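Local coordinates for protein acetone carboxylase alpha subunit (Xanthobacter autotrophicus Py2, PDB 5M45) that binds manganese as the alpha subunit of a carboxylase and belongs to the hydantoinase B/oxoprolinase family, at residues N141-I146 with G198-C203; N148-D153 with V173-D178; G185-G190 with F397-H402. All blocks are in the same frame, centred on the assembly; numbering follows the deposited sequence.

Interaction 1 (N141-I146 with G198-C203); sequences NNDSLI and GYSITC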
loop_
_atom_site.group_PDB
_atom_site.type_symbol
_atom_site.label_atom_id
_atom_site.label_comp_id
_atom_site.label_asym_id
_atom_site.label_seq_id
_atom_site.Cartn_x
_atom_site.Cartn_y
_atom_site.Cartn_z
ATOM N N ASN A 141 -4.048 1.716 13.468
ATOM C CA ASN A 141 -3.512 0.377 13.161
ATOM C C ASN A 141 -4.534 -0.511 12.477
ATOM O O ASN A 141 -5.736 -0.428 12.784
ATOM C CB ASN A 141 -3.070 -0.290 14.487
ATOM C CG ASN A 141 -2.591 -1.709 14.302
ATOM O OD1 ASN A 141 -1.485 -1.948 13.805
ATOM N ND2 ASN A 141 -3.432 -2.664 14.654
ATOM N N ASN A 142 -4.071 -1.340 11.533
ATOM C CA ASN A 142 -4.894 -2.436 10.990
ATOM C C ASN A 142 -4.112 -3.693 10.594
ATOM O O ASN A 142 -4.661 -4.556 9.881
ATOM C CB ASN A 142 -5.751 -1.943 9.812
ATOM C CG ASN A 142 -4.930 -1.710 8.554
ATOM O OD1 ASN A 142 -3.704 -1.742 8.618
ATOM N ND2 ASN A 142 -5.595 -1.512 7.406
ATOM N N ASP A 143 -2.860 -3.827 11.039
ATOM C CA ASP A 143 -1.928 -4.812 10.488
ATOM C C ASP A 143 -2.268 -6.246 10.931
ATOM O O ASP A 143 -2.156 -6.585 12.118
ATOM C CB ASP A 143 -0.502 -4.412 10.949
ATOM C CG ASP A 143 0.606 -5.255 10.351
ATOM O OD1 ASP A 143 0.335 -6.170 9.497
ATOM O OD2 ASP A 143 1.766 -4.971 10.725
ATOM N N SER A 144 -2.701 -7.090 9.986
ATOM C CA SER A 144 -3.015 -8.474 10.308
ATOM C C SER A 144 -1.800 -9.332 10.705
ATOM O O SER A 144 -1.986 -10.366 11.368
ATOM C CB SER A 144 -3.789 -9.161 9.172
ATOM O OG SER A 144 -5.056 -8.561 9.010
ATOM N N LEU A 145 -0.565 -8.915 10.371
ATOM C CA LEU A 145 0.632 -9.659 10.837
ATOM C C LEU A 145 0.849 -9.602 12.356
ATOM O O LEU A 145 1.576 -10.433 12.890
ATOM C CB LEU A 145 1.907 -9.218 10.092
ATOM C CG LEU A 145 2.029 -9.752 8.671
ATOM C CD1 LEU A 145 3.221 -9.156 7.919
ATOM C CD2 LEU A 145 2.096 -11.256 8.641
ATOM N N ILE A 146 0.258 -8.627 13.036
ATOM C CA ILE A 146 0.317 -8.533 14.489
ATOM C C ILE A 146 -1.039 -8.848 15.161
ATOM O O ILE A 146 -1.183 -8.642 16.373
ATOM C CB ILE A 146 0.878 -7.169 14.966
ATOM C CG1 ILE A 146 -0.080 -6.023 14.703
ATOM C CG2 ILE A 146 2.225 -6.879 14.288
ATOM C CD1 ILE A 146 0.390 -4.700 15.256
ATOM N N GLY A 198 -4.403 -4.387 0.271
ATOM C CA GLY A 198 -4.938 -3.174 0.894
ATOM C C GLY A 198 -3.887 -2.350 1.655
ATOM O O GLY A 198 -2.812 -2.839 2.005
ATOM N N TYR A 199 -4.221 -1.098 1.886
ATOM C CA TYR A 199 -3.436 -0.149 2.720
ATOM C C TYR A 199 -3.307 -0.725 4.150
ATOM O O TYR A 199 -4.315 -0.944 4.818
ATOM C CB TYR A 199 -4.176 1.192 2.758
ATOM C CG TYR A 199 -3.424 2.395 3.352
ATOM C CD1 TYR A 199 -2.231 2.852 2.791
ATOM C CD2 TYR A 199 -3.957 3.113 4.413
ATOM C CE1 TYR A 199 -1.567 3.988 3.316
ATOM C CE2 TYR A 199 -3.330 4.250 4.930
ATOM C CZ TYR A 199 -2.128 4.684 4.383
ATOM O OH TYR A 199 -1.505 5.843 4.890
ATOM N N SER A 200 -2.072 -1.005 4.580
ATOM C CA SER A 200 -1.790 -1.692 5.851
ATOM C C SER A 200 -0.911 -0.784 6.712
ATOM O O SER A 200 0.176 -0.362 6.278
ATOM C CB SER A 200 -1.101 -3.049 5.638
ATOM O OG SER A 200 -1.014 -3.815 6.866
ATOM N N ILE A 201 -1.392 -0.511 7.935
ATOM C CA ILE A 201 -0.863 0.507 8.848
ATOM C C ILE A 201 -0.380 -0.227 10.131
ATOM O O ILE A 201 -1.185 -0.875 10.795
ATOM C CB ILE A 201 -2.005 1.479 9.226
ATOM C CG1 ILE A 201 -2.691 2.078 7.959
ATOM C CG2 ILE A 201 -1.499 2.598 10.111
ATOM C CD1 ILE A 201 -4.221 2.220 8.090
ATOM N N THR A 202 0.907 -0.110 10.491
ATOM C CA THR A 202 1.442 -0.804 11.678
ATOM C C THR A 202 1.646 0.139 12.871
ATOM O O THR A 202 2.685 0.780 12.969
ATOM C CB THR A 202 2.755 -1.557 11.348
ATOM O OG1 THR A 202 2.540 -2.483 10.285
ATOM C CG2 THR A 202 3.291 -2.328 12.580
ATOM N N CYS A 203 0.650 0.224 13.754
ATOM C CA CYS A 203 0.714 1.062 14.979
ATOM C C CYS A 203 1.347 2.462 14.729
ATOM O O CYS A 203 2.240 2.934 15.459
ATOM C CB CYS A 203 1.432 0.280 16.092
ATOM S SG CYS A 203 0.497 -1.154 16.710
HETATM O O HOH W 1 -2.022 -6.492 7.020
#
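The side-chain amide of Asn142 reads the backbone of 198-203 much as a peptide group in a sheet would, continuing the antiparallel pairing of strands 138-141 and 204-208 into irregular chain. ND2 of Asn142 donates to Tyr199 O at 2.9 Å, and the acceptor lies practically in the amide plane. OD1 of Asn142 accepts from Ile201 N at 2.7 Å, with the donor tilted 24° from the carbonyl plane. A nearly straight bond from Asn142 N to Ile201 O (3.0 Å) completes the set. Both ends of the amide are thus engaged, which fixes its rotation; chi1 of 74° sets CG between the backbone N and the carbonyl carbon, and the side chain crosses that of Ile201 at about a right angle. OD1 of Asn141 likewise takes Cys203 N, at 3.0 Å.

Asp143 closes an Asx turn by accepting Leu145 N on OD1, while OD2 receives the hydroxyl of Thr202 OG1 at 2.6 Å, from 51° above the carboxylate plane. Salt bridges to Arg194 and to Arg222 of the second subunit would help balance this buried carboxylate. Beyond the polar network, the methyl CD1 of Ile146 rests 3.8 Å from SG of Cys203.

Interaction 2 (N148-D153 with V173-D178); sequences NVHPCD and VTHVID. With MN (manganese (II) ion), chain M.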
loop_
_atom_site.group_PDB
_atom_site.type_symbol
_atom_site.label_atom_id
_atom_site.label_comp_id
_atom_site.label_asym_id
_atom_site.label_seq_id
_atom_site.Cartn_x
_atom_site.Cartn_y
_atom_site.Cartn_z
ATOM N N ASN A 148 -4.690 -8.561 13.616
ATOM C CA ASN A 148 -5.999 -8.085 13.148
ATOM C C ASN A 148 -6.719 -9.098 12.191
ATOM O O ASN A 148 -6.062 -9.916 11.546
ATOM C CB ASN A 148 -5.869 -6.729 12.419
ATOM C CG ASN A 148 -7.194 -5.936 12.360
ATOM O OD1 ASN A 148 -8.132 -6.181 13.136
ATOM N ND2 ASN A 148 -7.252 -4.950 11.447
ATOM N N VAL A 149 -8.047 -8.968 12.076
ATOM C CA VAL A 149 -8.848 -9.813 11.206
ATOM C C VAL A 149 -8.508 -9.586 9.732
ATOM O O VAL A 149 -8.184 -10.541 8.999
ATOM C CB VAL A 149 -10.358 -9.544 11.436
ATOM C CG1 VAL A 149 -11.181 -10.330 10.413
ATOM C CG2 VAL A 149 -10.768 -9.895 12.850
ATOM N N HIS A 150 -8.565 -8.326 9.312
ATOM C CA HIS A 150 -8.287 -7.953 7.913
ATOM C C HIS A 150 -8.094 -6.446 7.812
ATOM O O HIS A 150 -8.469 -5.727 8.737
ATOM C CB HIS A 150 -9.383 -8.462 6.921
ATOM C CG HIS A 150 -10.764 -7.919 7.144
ATOM N ND1 HIS A 150 -11.775 -8.104 6.233
ATOM C CD2 HIS A 150 -11.308 -7.194 8.149
ATOM C CE1 HIS A 150 -12.901 -7.583 6.698
ATOM N NE2 HIS A 150 -12.644 -7.025 7.858
ATOM N N PRO A 151 -7.518 -5.957 6.704
ATOM C CA PRO A 151 -7.250 -4.509 6.597
ATOM C C PRO A 151 -8.465 -3.565 6.721
ATOM O O PRO A 151 -8.322 -2.471 7.276
ATOM C CB PRO A 151 -6.568 -4.373 5.237
ATOM C CG PRO A 151 -5.903 -5.726 5.028
ATOM C CD PRO A 151 -6.897 -6.713 5.580
ATOM N N CYS A 152 -9.663 -3.984 6.308
ATOM C CA CYS A 152 -10.840 -3.141 6.434
ATOM C C CYS A 152 -11.340 -2.822 7.870
ATOM O O CYS A 152 -12.205 -1.939 8.040
ATOM C CB CYS A 152 -11.986 -3.649 5.571
ATOM S SG CYS A 152 -11.750 -3.241 3.816
ATOM N N ASP A 153 -10.836 -3.536 8.892
ATOM C CA ASP A 153 -11.138 -3.177 10.260
ATOM C C ASP A 153 -10.043 -2.239 10.799
ATOM O O ASP A 153 -8.953 -2.698 11.183
ATOM C CB ASP A 153 -11.321 -4.403 11.127
ATOM C CG ASP A 153 -12.563 -5.186 10.768
ATOM O OD1 ASP A 153 -13.497 -4.600 10.155
ATOM O OD2 ASP A 153 -12.645 -6.405 11.077
ATOM N N VAL A 173 -12.856 0.713 16.862
ATOM C CA VAL A 173 -12.762 0.066 15.539
ATOM C C VAL A 173 -14.010 0.330 14.714
ATOM O O VAL A 173 -15.126 0.334 15.267
ATOM C CB VAL A 173 -12.486 -1.443 15.655
ATOM C CG1 VAL A 173 -13.586 -2.155 16.458
ATOM C CG2 VAL A 173 -12.339 -2.106 14.274
ATOM N N THR A 174 -13.829 0.569 13.409
ATOM C CA THR A 174 -14.932 0.562 12.430
ATOM C C THR A 174 -14.546 -0.329 11.242
ATOM O O THR A 174 -13.403 -0.259 10.750
ATOM C CB THR A 174 -15.234 1.947 11.818
ATOM O OG1 THR A 174 -14.035 2.492 11.256
ATOM C CG2 THR A 174 -15.775 2.925 12.840
ATOM N N HIS A 175 -15.480 -1.138 10.765
ATOM C CA HIS A 175 -15.326 -1.786 9.454
ATOM C C HIS A 175 -15.558 -0.751 8.345
ATOM O O HIS A 175 -16.667 -0.234 8.235
ATOM C CB HIS A 175 -16.311 -2.953 9.264
ATOM C CG HIS A 175 -16.226 -3.561 7.892
ATOM N ND1 HIS A 175 -15.560 -4.735 7.629
ATOM C CD2 HIS A 175 -16.627 -3.080 6.686
ATOM C CE1 HIS A 175 -15.576 -4.969 6.324
ATOM N NE2 HIS A 175 -16.225 -3.986 5.731
ATOM N N VAL A 176 -14.521 -0.452 7.550
ATOM C CA VAL A 176 -14.636 0.523 6.412
ATOM C C VAL A 176 -14.946 -0.207 5.101
ATOM O O VAL A 176 -14.671 -1.424 4.964
ATOM C CB VAL A 176 -13.391 1.420 6.252
ATOM C CG1 VAL A 176 -13.072 2.122 7.576
ATOM C CG2 VAL A 176 -12.152 0.627 5.758
ATOM N N ILE A 177 -15.484 0.525 4.125
ATOM C CA ILE A 177 -15.963 -0.088 2.886
ATOM C C ILE A 177 -14.813 -0.726 2.078
ATOM O O ILE A 177 -14.948 -1.866 1.594
ATOM C CB ILE A 177 -16.787 0.894 2.004
ATOM C CG1 ILE A 177 -18.011 1.396 2.774
ATOM C CG2 ILE A 177 -17.199 0.212 0.665
ATOM C CD1 ILE A 177 -18.717 2.577 2.114
ATOM N N ASP A 178 -13.702 -0.012 1.917
ATOM C CA ASP A 178 -12.549 -0.545 1.220
ATOM C C ASP A 178 -11.247 0.088 1.688
ATOM O O ASP A 178 -11.253 1.230 2.214
ATOM C CB ASP A 178 -12.676 -0.464 -0.317
ATOM C CG ASP A 178 -12.203 0.882 -0.912
ATOM O OD1 ASP A 178 -12.929 1.901 -0.807
ATOM O OD2 ASP A 178 -11.109 0.932 -1.527
HETATM MN MN MN M . -14.393 -6.095 9.077
#
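Metal coordination draws His150, Asp153 and His175 together around a manganese ion. His150 binds it through NE2 at 2.3 Å, whereas His175 uses the other kind of ring nitrogen, ND1, also at 2.3 Å. The third protein ligand is Asp153, whose carboxylate binds unevenly, OD1 at 2.0 Å from the manganese and OD2 at a longer 2.7 Å. The two imidazoles meet rim to rim at the ion, planes 48° apart, so neither lies over the other's face. In His150, chi1 of 62° puts CG between the backbone N and the carbonyl carbon, and NE2, at the far end of the ring, is the atom that arrives at the ion. Each remaining nitrogen has a second-shell partner that can steady its ring: His150 ND1 bonds Ser398 O, and His175 NE2 bonds Ser186 OG.

Backbone pairing probably helps to place Asp153 and His175. They form an antiparallel non-hydrogen-bonded pair, which puts their side chains on the same face of the sheet. Next to it, Val176 N donates to Cys152 O in an almost straight bond of 2.8 Å (171° at the hydrogen). The same oxygen receives a CA-H contact from His175 CA at 3.4 Å. Residues His150 to Asp153 make a type I turn, and within the same segment ND2 of Asn148 bonds Asp153 O at 2.8 Å.

Cys152 carries the non-polar packing: its CB sits over one face of the His175 ring in a CH-pi contact, 4.3 Å from the centroid.

Taken together, the geometry describes a His-Asp-His metal site, with Asp153 and His175 from the two paired strands of a beta hairpin, 153-162 and 165-175, and His150 from the turn that leads into it.

Interaction 3 (G185-G190 with F397-H402); sequences GSMATG and FSYSWH. With ACT (acetate ion), chain N.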
loop_
_atom_site.group_PDB
_atom_site.type_symbol
_atom_site.label_atom_id
_atom_site.label_comp_id
_atom_site.label_asym_id
_atom_site.label_seq_id
_atom_site.Cartn_x
_atom_site.Cartn_y
_atom_site.Cartn_z
ATOM N N GLY A 185 -13.916 -3.990 -2.945
ATOM C CA GLY A 185 -14.810 -4.452 -1.880
ATOM C C GLY A 185 -14.016 -4.608 -0.585
ATOM O O GLY A 185 -12.786 -4.402 -0.582
ATOM N N SER A 186 -14.695 -5.002 0.499
ATOM C CA SER A 186 -14.028 -5.265 1.789
ATOM C C SER A 186 -13.436 -6.670 1.852
ATOM O O SER A 186 -12.343 -6.856 2.394
ATOM C CB SER A 186 -14.986 -5.096 2.968
ATOM O OG SER A 186 -15.835 -3.956 2.900
ATOM N N MET A 187 -14.163 -7.650 1.299
ATOM C CA MET A 187 -13.819 -9.082 1.354
ATOM C C MET A 187 -13.242 -9.533 0.007
ATOM O O MET A 187 -13.728 -10.453 -0.651
ATOM C CB MET A 187 -15.080 -9.897 1.675
ATOM C CG MET A 187 -15.951 -9.382 2.805
ATOM S SD MET A 187 -15.075 -8.987 4.353
ATOM C CE MET A 187 -16.493 -8.613 5.365
ATOM N N ALA A 188 -12.196 -8.816 -0.407
ATOM C CA ALA A 188 -11.805 -8.742 -1.801
ATOM C C ALA A 188 -11.044 -9.989 -2.290
ATOM O O ALA A 188 -10.360 -10.668 -1.506
ATOM C CB ALA A 188 -10.932 -7.519 -1.985
ATOM N N THR A 189 -11.214 -10.257 -3.586
ATOM C CA THR A 189 -10.481 -11.254 -4.338
ATOM C C THR A 189 -9.693 -10.535 -5.446
ATOM O O THR A 189 -10.017 -9.392 -5.790
ATOM C CB THR A 189 -11.410 -12.253 -5.025
ATOM O OG1 THR A 189 -12.293 -11.543 -5.913
ATOM C CG2 THR A 189 -12.242 -13.006 -4.007
ATOM N N GLY A 190 -8.705 -11.234 -5.996
ATOM C CA GLY A 190 -7.852 -10.712 -7.072
ATOM C C GLY A 190 -6.402 -10.809 -6.730
ATOM O O GLY A 190 -5.633 -11.429 -7.463
ATOM N N PHE A 397 -5.081 -11.489 3.712
ATOM C CA PHE A 397 -6.094 -11.567 4.771
ATOM C C PHE A 397 -7.478 -10.940 4.452
ATOM O O PHE A 397 -8.360 -11.005 5.320
ATOM C CB PHE A 397 -5.592 -10.799 6.013
ATOM C CG PHE A 397 -4.273 -11.255 6.582
ATOM C CD1 PHE A 397 -4.234 -12.218 7.569
ATOM C CD2 PHE A 397 -3.080 -10.637 6.194
ATOM C CE1 PHE A 397 -3.000 -12.590 8.149
ATOM C CE2 PHE A 397 -1.863 -10.973 6.789
ATOM C CZ PHE A 397 -1.821 -11.957 7.771
ATOM N N SER A 398 -7.684 -10.316 3.295
ATOM C CA SER A 398 -8.912 -9.476 3.110
ATOM C C SER A 398 -10.221 -10.179 3.478
ATOM O O SER A 398 -11.159 -9.510 3.910
ATOM C CB SER A 398 -9.051 -8.925 1.674
ATOM O OG SER A 398 -8.163 -7.825 1.445
ATOM N N TYR A 399 -10.319 -11.492 3.245
ATOM C CA TYR A 399 -11.508 -12.262 3.605
ATOM C C TYR A 399 -11.179 -13.469 4.520
ATOM O O TYR A 399 -11.599 -14.611 4.287
ATOM C CB TYR A 399 -12.371 -12.642 2.390
ATOM C CG TYR A 399 -13.711 -13.217 2.837
ATOM C CD1 TYR A 399 -14.451 -12.620 3.831
ATOM C CD2 TYR A 399 -14.201 -14.389 2.277
ATOM C CE1 TYR A 399 -15.666 -13.166 4.268
ATOM C CE2 TYR A 399 -15.413 -14.959 2.708
ATOM C CZ TYR A 399 -16.125 -14.362 3.708
ATOM O OH TYR A 399 -17.310 -14.916 4.167
ATOM N N SER A 400 -10.416 -13.137 5.567
ATOM C CA SER A 400 -10.053 -14.037 6.669
ATOM C C SER A 400 -11.238 -14.895 7.151
ATOM O O SER A 400 -11.102 -16.088 7.479
ATOM C CB SER A 400 -9.600 -13.173 7.861
ATOM O OG SER A 400 -8.638 -13.926 8.520
ATOM N N TRP A 401 -12.384 -14.246 7.231
ATOM C CA TRP A 401 -13.620 -14.888 7.704
ATOM C C TRP A 401 -13.968 -16.182 7.001
ATOM O O TRP A 401 -14.557 -17.040 7.630
ATOM C CB TRP A 401 -14.842 -13.949 7.549
ATOM C CG TRP A 401 -14.763 -12.619 8.250
ATOM C CD1 TRP A 401 -14.768 -11.392 7.659
ATOM C CD2 TRP A 401 -14.751 -12.393 9.669
ATOM N NE1 TRP A 401 -14.798 -10.397 8.623
ATOM C CE2 TRP A 401 -14.755 -10.979 9.865
ATOM C CE3 TRP A 401 -14.736 -13.229 10.794
ATOM C CZ2 TRP A 401 -14.722 -10.408 11.128
ATOM C CZ3 TRP A 401 -14.724 -12.638 12.055
ATOM C CH2 TRP A 401 -14.724 -11.244 12.213
ATOM N N HIS A 402 -13.683 -16.313 5.715
ATOM C CA HIS A 402 -14.066 -17.544 4.943
ATOM C C HIS A 402 -13.640 -18.827 5.677
ATOM O O HIS A 402 -14.435 -19.775 5.848
ATOM C CB HIS A 402 -13.417 -17.499 3.572
ATOM C CG HIS A 402 -13.885 -18.542 2.605
ATOM N ND1 HIS A 402 -15.210 -18.749 2.309
ATOM C CD2 HIS A 402 -13.187 -19.405 1.827
ATOM C CE1 HIS A 402 -15.317 -19.706 1.400
ATOM N NE2 HIS A 402 -14.099 -20.119 1.087
HETATM C C ACT N . -16.416 -7.604 9.574
HETATM O O ACT N . -15.619 -7.823 8.633
HETATM O OXT ACT N . -16.208 -6.661 10.368
HETATM C CH3 ACT N . -17.627 -8.483 9.738
#
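Met187 packs against Tyr399 and Trp401 in a buried, mainly apolar Met-aromatic contact, which joins the loop between strands 165-175 and 204-208 to the chain leading into helix 401-422. The two segments exchange no hydrogen bond; their CA atoms come nearest at Met187 and Tyr399. CB of Met187 makes the tightest side-chain approach, 3.5 Å from CD1 of Tyr399, meeting the ring obliquely. The chain then bends at chi2 (-49°), which places SD 4.9 Å from the Tyr399 centroid and 68° off the ring normal. Relative to the five-membered ring of Trp401 the same sulfur lies at the edge, 5.2 Å from its centroid. Beyond it, the terminal methyl CE stands 4.0 Å from CD1 of Trp401.

A second patch involves backbone: CB of Ser398 faces Ala188 N at 3.8 Å, while the Ser398 hydroxyl is held by Asp197. Tyr399 is also backed from its own segment, with His402 N 3.6 Å above the centre of its ring; that N-H is bonded to Tyr399 O.

The sulfur side chain and the indole converge on an acetate ion, probably from the crystallisation liquor. Trp401 NE1 donates to acetate O at 2.7 Å, with an N-H...O angle of 151°, and this oxygen lies at the edge of the indole, near its plane.

How the interactions relate
Interaction 2 holds the manganese, and the centres of interactions 1 and 3 each lie about 10 Å from the centre of interaction 2; the centres of interactions 1 and 3 are about 15 Å apart. Toward interaction 1, Asn142 ND2 reaches Pro151 O at 2.9 Å, so the amide that reads 198-203 probably also ties down the turn carrying His150 and Asp153. Toward interaction 3, Ser186 OG lies 2.6 Å from Ile177 O, and CB of His150 packs 3.2 Å from Phe397 O. Interaction 3 meets the metal through acetate, whose O and OXT lie 2.2 and 2.3 Å from the manganese. Interactions 1 and 3 touch by packing of Ser144 and Leu145 on Phe397.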